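Local atomic coordinates of acetyl-CoA hydrolase/transferase family protein (Porphyromonas gingivalis, PDB entry 2NVV), a protein that probably cleaves acetyl-CoA or passes its coenzyme A to another carboxylate, as a zinc-containing member of the acetyl-CoA hydrolase/transferase family. Residues 186-194 / 326-334; 68-77 / 84-92. All blocks are in the same frame, centred on the assembly; numbering follows the deposited sequence.

Contact 2 (68-77 / 84-92) comes first along the chain and is complete before contact 1 (186-194 / 326-334) begins. Their centres lie 32 Å apart, on opposite sides of the chain's centre, and their nearest atoms stay about 10 Å apart. Contact 2 is local: it pairs helices 65-73 and 87-94, which precede and follow strand 77-81 of the seven-stranded parallel sheet. Contact 1 spans 131 intervening residues. It brings the loop from strand 154-160 of that sheet to strand 199-200 against strand 328-330, an outer strand of a three-stranded parallel sheet. Contact 2 thus joins neighbouring crossover helices within the N-terminal domain, while contact 1 joins a loop of that domain to the C-terminal family region.

Contact 1 (186-194 / 326-334); sequences PVYTPSDRI and DKILLRPQE
Leu329, on outer strand 328-330 of a three-stranded parallel sheet, meets the loop around the type I beta turn Thr189-Asp192. Its CG is anti to the backbone N (chi1 -169°), and the two methyls divide the work. CD1 lies over one face of the Arg193 guanidinium, 3.8 Å from Arg193 NH2, whose polar partner is the carbonyl of Gly169. CD2 reaches the turn backbone, 3.9 Å from Asp192 O.

Two residues on, Arg331 supplies all the hydrogen bonds between the segments. Its chain is extended from CG to NE, which carries the guanidinium across to the turn. Leu329 CD2 lies over one face, offset toward the rim, and Val187 CG2 more loosely over the other. Arg331 NE also hydrogen-bonds Ser303 OG, and Tyr282 of strand 279-282 packs against the side chain. The predicted catalytic Glu284 is about 10 Å away, side chain to side chain.

Within the loop, Asp192 OD2 accepts from Tyr188 N at 3.0 Å, while the Asp192 carbonyl takes the arginine. Arg331 NH1 bonds Pro190 O at 2.9 Å, approaching from above the plane of that carbonyl, and Asp192 O at 2.8 Å. Both oxygens lie nearly in the guanidinium plane, which fixes its rotation. A second nitrogen completes the end-on grip: Arg331 NH2 reaches Asp192 O at 3.1 Å, with a C=O...N angle of 174°.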
# COMPACT_ATOMS: atom_id res chain seq x y z
N PRO A 186 3.90 12.45 -16.56
CA PRO A 186 4.99 12.26 -17.51
C PRO A 186 6.46 12.15 -17.07
O PRO A 186 7.33 12.80 -17.66
CB PRO A 186 4.77 13.39 -18.51
CG PRO A 186 4.21 14.47 -17.68
CD PRO A 186 3.22 13.74 -16.80
N VAL A 187 6.75 11.35 -16.06
CA VAL A 187 8.13 11.17 -15.66
C VAL A 187 8.49 9.72 -15.93
O VAL A 187 7.93 8.80 -15.32
CB VAL A 187 8.39 11.56 -14.17
CG1 VAL A 187 7.29 11.04 -13.31
CG2 VAL A 187 9.72 11.01 -13.69
N TYR A 188 9.41 9.52 -16.87
CA TYR A 188 9.85 8.19 -17.27
C TYR A 188 11.32 7.97 -16.89
O TYR A 188 11.86 6.87 -17.04
CB TYR A 188 9.65 8.03 -18.77
CG TYR A 188 8.25 8.42 -19.19
CD1 TYR A 188 7.19 7.52 -19.06
CD2 TYR A 188 7.96 9.71 -19.63
CE1 TYR A 188 5.87 7.90 -19.35
CE2 TYR A 188 6.66 10.10 -19.91
CZ TYR A 188 5.62 9.19 -19.77
OH TYR A 188 4.32 9.59 -20.01
N THR A 189 11.94 9.02 -16.38
CA THR A 189 13.33 9.01 -15.95
C THR A 189 13.37 9.87 -14.69
O THR A 189 12.61 10.83 -14.56
CB THR A 189 14.23 9.65 -17.03
OG1 THR A 189 14.33 8.75 -18.15
CG2 THR A 189 15.61 9.95 -16.49
N PRO A 190 14.25 9.54 -13.73
CA PRO A 190 14.27 10.36 -12.53
C PRO A 190 14.60 11.84 -12.72
O PRO A 190 14.35 12.65 -11.83
CB PRO A 190 15.26 9.63 -11.61
CG PRO A 190 16.12 8.87 -12.55
CD PRO A 190 15.17 8.39 -13.60
N SER A 191 15.12 12.21 -13.89
CA SER A 191 15.48 13.61 -14.14
C SER A 191 14.52 14.35 -15.08
O SER A 191 14.84 15.44 -15.55
CB SER A 191 16.89 13.70 -14.70
OG SER A 191 16.96 13.08 -15.97
N ASP A 192 13.36 13.77 -15.34
CA ASP A 192 12.40 14.40 -16.23
C ASP A 192 11.65 15.55 -15.58
O ASP A 192 11.17 15.43 -14.45
CB ASP A 192 11.38 13.37 -16.75
CG ASP A 192 11.98 12.41 -17.75
OD1 ASP A 192 13.14 12.62 -18.17
OD2 ASP A 192 11.28 11.45 -18.13
N ARG A 193 11.56 16.66 -16.30
CA ARG A 193 10.84 17.84 -15.84
C ARG A 193 9.42 17.83 -16.43
O ARG A 193 9.23 17.62 -17.63
CB ARG A 193 11.56 19.12 -16.28
CG ARG A 193 12.87 19.38 -15.58
CD ARG A 193 13.21 20.86 -15.66
NE ARG A 193 14.25 21.25 -14.72
CZ ARG A 193 15.53 20.86 -14.83
NH1 ARG A 193 15.89 20.08 -15.84
NH2 ARG A 193 16.43 21.26 -13.93
N ILE A 194 8.42 18.06 -15.58
CA ILE A 194 7.06 18.09 -16.06
C ILE A 194 6.30 19.34 -15.62
O ILE A 194 5.17 19.55 -16.02
CB ILE A 194 6.30 16.82 -15.61
CG1 ILE A 194 6.19 16.77 -14.08
CG2 ILE A 194 7.03 15.58 -16.11
CD1 ILE A 194 5.49 15.54 -13.56
N ASP A 326 22.19 21.05 -12.66
CA ASP A 326 21.61 20.06 -13.57
C ASP A 326 21.65 18.63 -13.03
O ASP A 326 21.37 17.68 -13.76
CB ASP A 326 22.36 20.11 -14.90
CG ASP A 326 23.87 20.11 -14.71
OD1 ASP A 326 24.40 21.10 -14.17
OD2 ASP A 326 24.52 19.11 -15.10
N LYS A 327 22.00 18.47 -11.76
CA LYS A 327 22.08 17.13 -11.17
C LYS A 327 21.12 16.92 -10.02
O LYS A 327 20.94 15.80 -9.55
CB LYS A 327 23.49 16.83 -10.71
CG LYS A 327 24.52 16.79 -11.82
CD LYS A 327 25.93 16.61 -11.27
CE LYS A 327 26.94 16.62 -12.41
NZ LYS A 327 26.74 17.80 -13.31
N ILE A 328 20.51 18.01 -9.56
CA ILE A 328 19.56 17.94 -8.46
C ILE A 328 18.24 18.50 -8.91
O ILE A 328 18.21 19.52 -9.57
CB ILE A 328 20.04 18.76 -7.25
CG1 ILE A 328 21.40 18.24 -6.76
CG2 ILE A 328 19.00 18.69 -6.13
CD1 ILE A 328 22.07 19.17 -5.77
N LEU A 329 17.15 17.83 -8.56
CA LEU A 329 15.82 18.30 -8.93
C LEU A 329 14.90 18.05 -7.75
O LEU A 329 14.79 16.93 -7.28
CB LEU A 329 15.31 17.56 -10.16
CG LEU A 329 14.05 18.13 -10.82
CD1 LEU A 329 14.30 19.54 -11.34
CD2 LEU A 329 13.65 17.21 -11.96
N LEU A 330 14.25 19.12 -7.27
CA LEU A 330 13.33 19.00 -6.14
C LEU A 330 11.88 19.07 -6.61
O LEU A 330 11.50 19.96 -7.37
CB LEU A 330 13.62 20.09 -5.11
CG LEU A 330 15.05 20.14 -4.57
CD1 LEU A 330 15.13 21.18 -3.48
CD2 LEU A 330 15.44 18.80 -4.01
N ARG A 331 11.07 18.12 -6.14
CA ARG A 331 9.67 18.02 -6.52
C ARG A 331 8.74 18.02 -5.30
O ARG A 331 9.18 17.82 -4.16
CB ARG A 331 9.42 16.73 -7.30
CG ARG A 331 10.42 16.40 -8.40
CD ARG A 331 10.24 14.95 -8.83
NE ARG A 331 11.20 14.50 -9.83
CZ ARG A 331 11.08 14.74 -11.13
NH1 ARG A 331 12.00 14.29 -11.98
NH2 ARG A 331 10.04 15.43 -11.60
N PRO A 332 7.44 18.27 -5.53
CA PRO A 332 6.49 18.26 -4.41
C PRO A 332 6.40 16.79 -4.04
O PRO A 332 6.60 15.95 -4.89
CB PRO A 332 5.20 18.77 -5.05
CG PRO A 332 5.68 19.60 -6.22
CD PRO A 332 6.78 18.74 -6.76
N GLN A 333 6.10 16.49 -2.78
CA GLN A 333 6.02 15.09 -2.34
C GLN A 333 4.93 14.33 -3.10
O GLN A 333 4.92 13.09 -3.13
CB GLN A 333 5.77 15.03 -0.83
CG GLN A 333 4.46 15.63 -0.37
CD GLN A 333 4.48 15.96 1.12
OE1 GLN A 333 5.24 16.83 1.55
NE2 GLN A 333 3.66 15.27 1.90
N GLU A 334 4.03 15.06 -3.73
CA GLU A 334 2.98 14.42 -4.51
C GLU A 334 3.63 13.69 -5.67
O GLU A 334 3.11 12.69 -6.15
CB GLU A 334 1.99 15.47 -5.03
CG GLU A 334 1.10 14.96 -6.15
CD GLU A 334 -0.18 15.76 -6.30
OE1 GLU A 334 -0.15 17.01 -6.15
OE2 GLU A 334 -1.23 15.13 -6.57

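Contact 2 (68-77 / 84-92); sequences DGVLAQADAV and QSNKDLRNL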
# COMPACT_ATOMS: atom_id res chain seq x y z
N ASP A 68 7.33 23.41 14.70
CA ASP A 68 6.58 22.50 15.56
C ASP A 68 6.98 22.69 17.02
O ASP A 68 6.13 22.73 17.90
CB ASP A 68 6.85 21.04 15.18
CG ASP A 68 6.15 20.63 13.92
OD1 ASP A 68 4.96 20.99 13.76
OD2 ASP A 68 6.77 19.92 13.10
N GLY A 69 8.27 22.79 17.26
CA GLY A 69 8.74 22.96 18.63
C GLY A 69 8.12 24.15 19.33
O GLY A 69 7.45 24.01 20.35
N VAL A 70 8.34 25.34 18.78
CA VAL A 70 7.81 26.55 19.38
C VAL A 70 6.27 26.52 19.47
O VAL A 70 5.69 26.92 20.48
CB VAL A 70 8.29 27.80 18.59
CG1 VAL A 70 7.66 27.84 17.21
CG2 VAL A 70 7.95 29.05 19.37
N LEU A 71 5.63 26.01 18.42
CA LEU A 71 4.17 25.94 18.38
C LEU A 71 3.64 24.95 19.41
O LEU A 71 2.59 25.17 20.02
CB LEU A 71 3.71 25.56 16.97
CG LEU A 71 3.05 26.64 16.08
CD1 LEU A 71 3.25 28.04 16.67
CD2 LEU A 71 3.63 26.55 14.67
N ALA A 72 4.36 23.86 19.61
CA ALA A 72 3.97 22.84 20.57
C ALA A 72 4.17 23.35 21.99
O ALA A 72 3.33 23.12 22.85
CB ALA A 72 4.79 21.57 20.34
N GLN A 73 5.29 24.03 22.25
CA GLN A 73 5.57 24.57 23.57
C GLN A 73 4.52 25.61 23.90
O GLN A 73 4.19 25.84 25.06
CB GLN A 73 6.96 25.22 23.62
CG GLN A 73 8.11 24.29 23.32
CD GLN A 73 9.47 24.98 23.46
OE1 GLN A 73 9.69 26.09 22.95
NE2 GLN A 73 10.40 24.31 24.14
N ALA A 74 3.99 26.25 22.86
CA ALA A 74 2.95 27.27 23.01
C ALA A 74 1.57 26.63 23.19
O ALA A 74 0.59 27.31 23.47
CB ALA A 74 2.93 28.18 21.78
N ASP A 75 1.51 25.31 23.02
CA ASP A 75 0.25 24.58 23.16
C ASP A 75 -0.80 25.21 22.24
O ASP A 75 -1.91 25.51 22.65
CB ASP A 75 -0.21 24.60 24.62
CG ASP A 75 -1.42 23.69 24.88
OD1 ASP A 75 -1.60 22.71 24.12
OD2 ASP A 75 -2.17 23.94 25.84
N ALA A 76 -0.42 25.41 20.98
CA ALA A 76 -1.31 26.04 20.00
C ALA A 76 -1.54 25.14 18.81
O ALA A 76 -1.81 25.62 17.72
CB ALA A 76 -0.71 27.38 19.54
N VAL A 77 -1.45 23.83 19.02
CA VAL A 77 -1.65 22.88 17.94
C VAL A 77 -3.01 22.21 18.07
O VAL A 77 -3.17 21.33 18.92
CB VAL A 77 -0.57 21.77 17.97
CG1 VAL A 77 -0.74 20.85 16.79
CG2 VAL A 77 0.81 22.38 18.00
N GLN A 84 5.80 14.44 11.60
CA GLN A 84 6.52 15.35 12.48
C GLN A 84 7.75 14.66 13.02
O GLN A 84 7.89 13.44 12.91
CB GLN A 84 5.63 15.85 13.65
CG GLN A 84 5.09 14.79 14.61
CD GLN A 84 6.14 14.19 15.52
OE1 GLN A 84 6.97 14.92 16.10
NE2 GLN A 84 6.11 12.87 15.67
N SER A 85 8.66 15.45 13.58
CA SER A 85 9.89 14.92 14.12
C SER A 85 10.52 15.86 15.16
O SER A 85 11.73 16.07 15.18
CB SER A 85 10.86 14.68 12.96
OG SER A 85 12.12 14.28 13.45
N ASN A 86 9.69 16.42 16.04
CA ASN A 86 10.13 17.33 17.09
C ASN A 86 9.74 16.78 18.46
O ASN A 86 8.60 16.38 18.67
CB ASN A 86 9.52 18.71 16.87
CG ASN A 86 9.70 19.63 18.06
OD1 ASN A 86 8.85 19.68 18.96
ND2 ASN A 86 10.81 20.37 18.09
N LYS A 87 10.69 16.77 19.40
CA LYS A 87 10.47 16.24 20.75
C LYS A 87 9.33 16.87 21.52
O LYS A 87 8.59 16.18 22.22
CB LYS A 87 11.77 16.35 21.56
CG LYS A 87 12.20 17.77 21.90
CD LYS A 87 13.72 17.85 22.09
CE LYS A 87 14.23 16.79 23.06
NZ LYS A 87 15.71 16.63 23.00
N ASP A 88 9.19 18.18 21.42
CA ASP A 88 8.13 18.89 22.11
C ASP A 88 6.77 18.50 21.55
O ASP A 88 5.85 18.18 22.30
CB ASP A 88 8.33 20.40 22.00
CG ASP A 88 9.57 20.87 22.75
OD1 ASP A 88 9.63 20.63 23.97
OD2 ASP A 88 10.47 21.47 22.12
N LEU A 89 6.65 18.51 20.22
CA LEU A 89 5.40 18.13 19.59
C LEU A 89 5.12 16.65 19.84
O LEU A 89 3.99 16.28 20.11
CB LEU A 89 5.45 18.40 18.08
CG LEU A 89 4.22 17.98 17.28
CD1 LEU A 89 2.95 18.57 17.91
CD2 LEU A 89 4.37 18.43 15.83
N ARG A 90 6.15 15.82 19.75
CA ARG A 90 6.02 14.39 19.98
C ARG A 90 5.48 14.06 21.36
O ARG A 90 4.64 13.18 21.50
CB ARG A 90 7.36 13.70 19.79
CG ARG A 90 7.35 12.18 20.00
CD ARG A 90 8.55 11.56 19.28
NE ARG A 90 9.74 12.35 19.52
CZ ARG A 90 10.64 12.68 18.60
NH1 ARG A 90 11.69 13.41 18.94
NH2 ARG A 90 10.49 12.31 17.34
N ASN A 91 5.95 14.78 22.37
CA ASN A 91 5.47 14.56 23.74
C ASN A 91 4.04 15.06 23.86
O ASN A 91 3.19 14.40 24.45
CB ASN A 91 6.36 15.30 24.74
CG ASN A 91 7.74 14.70 24.85
OD1 ASN A 91 8.66 15.33 25.39
ND2 ASN A 91 7.91 13.49 24.33
N LEU A 92 3.79 16.23 23.29
CA LEU A 92 2.45 16.82 23.32
C LEU A 92 1.46 15.80 22.76
O LEU A 92 0.36 15.62 23.29
CB LEU A 92 2.43 18.08 22.45
CG LEU A 92 1.15 18.91 22.43
CD1 LEU A 92 0.90 19.49 23.81
CD2 LEU A 92 1.27 20.04 21.40
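A first torsion of 168° swings the Asn86 amide away from its own backbone nitrogen and against Gly69 of the neighbouring helix; Leu89 has a similar one (177°) and sends CD2 toward the Asp68 carboxylate. The amide straddles its target almost evenly, with Gly69 CA 3.3 Å from Asn86 OD1 and 3.4 Å from Asn86 ND2. The same OD1 accepts from Leu89 N at 2.8 Å, in the carbonyl plane. Asn86 is thus the N-cap of helix 87-94 and also touches helix 65-73 at Gly69, and the capping bond limits how its amide can turn. Gln84 OE1 accepts from Asn86 N and Gln84 NE2 bonds Met373 O, with the Gln84 side chain close to that of Asn374, predicted to bind CoA.

The helix segments 68-73 and 87-92 pass 7.8 Å apart at 43°, a close approach consistent with the small residues Gly69 and Ala72 at the crossing. The Ala72 methyl rests on the second helix's backbone, with Ala72 CB 3.6 Å from Leu89 CA. Leu92 extends this apolar seam, its CD2 4.0 Å from Ala72 CB and 4.2 Å from Val77 CG2. At the exposed side Gln73 NE2 lies 3.5 Å from Asp88 OD2, at an angle too poor for a hydrogen bond. The buried Asp68 carboxylate, hydrogen-bonded to Thr63 and salt-bridged to Arg80, lies beside Leu89 CD2.

The first helix closes in a Schellman motif at Asp75 before strand 77-81. Successive helices packed side by side, each linking neighbouring parallel strands (55-58 to 77-81, 77-81 to 99-100), are characteristic of consecutive beta-alpha-beta crossovers in a Rossmann-like sheet.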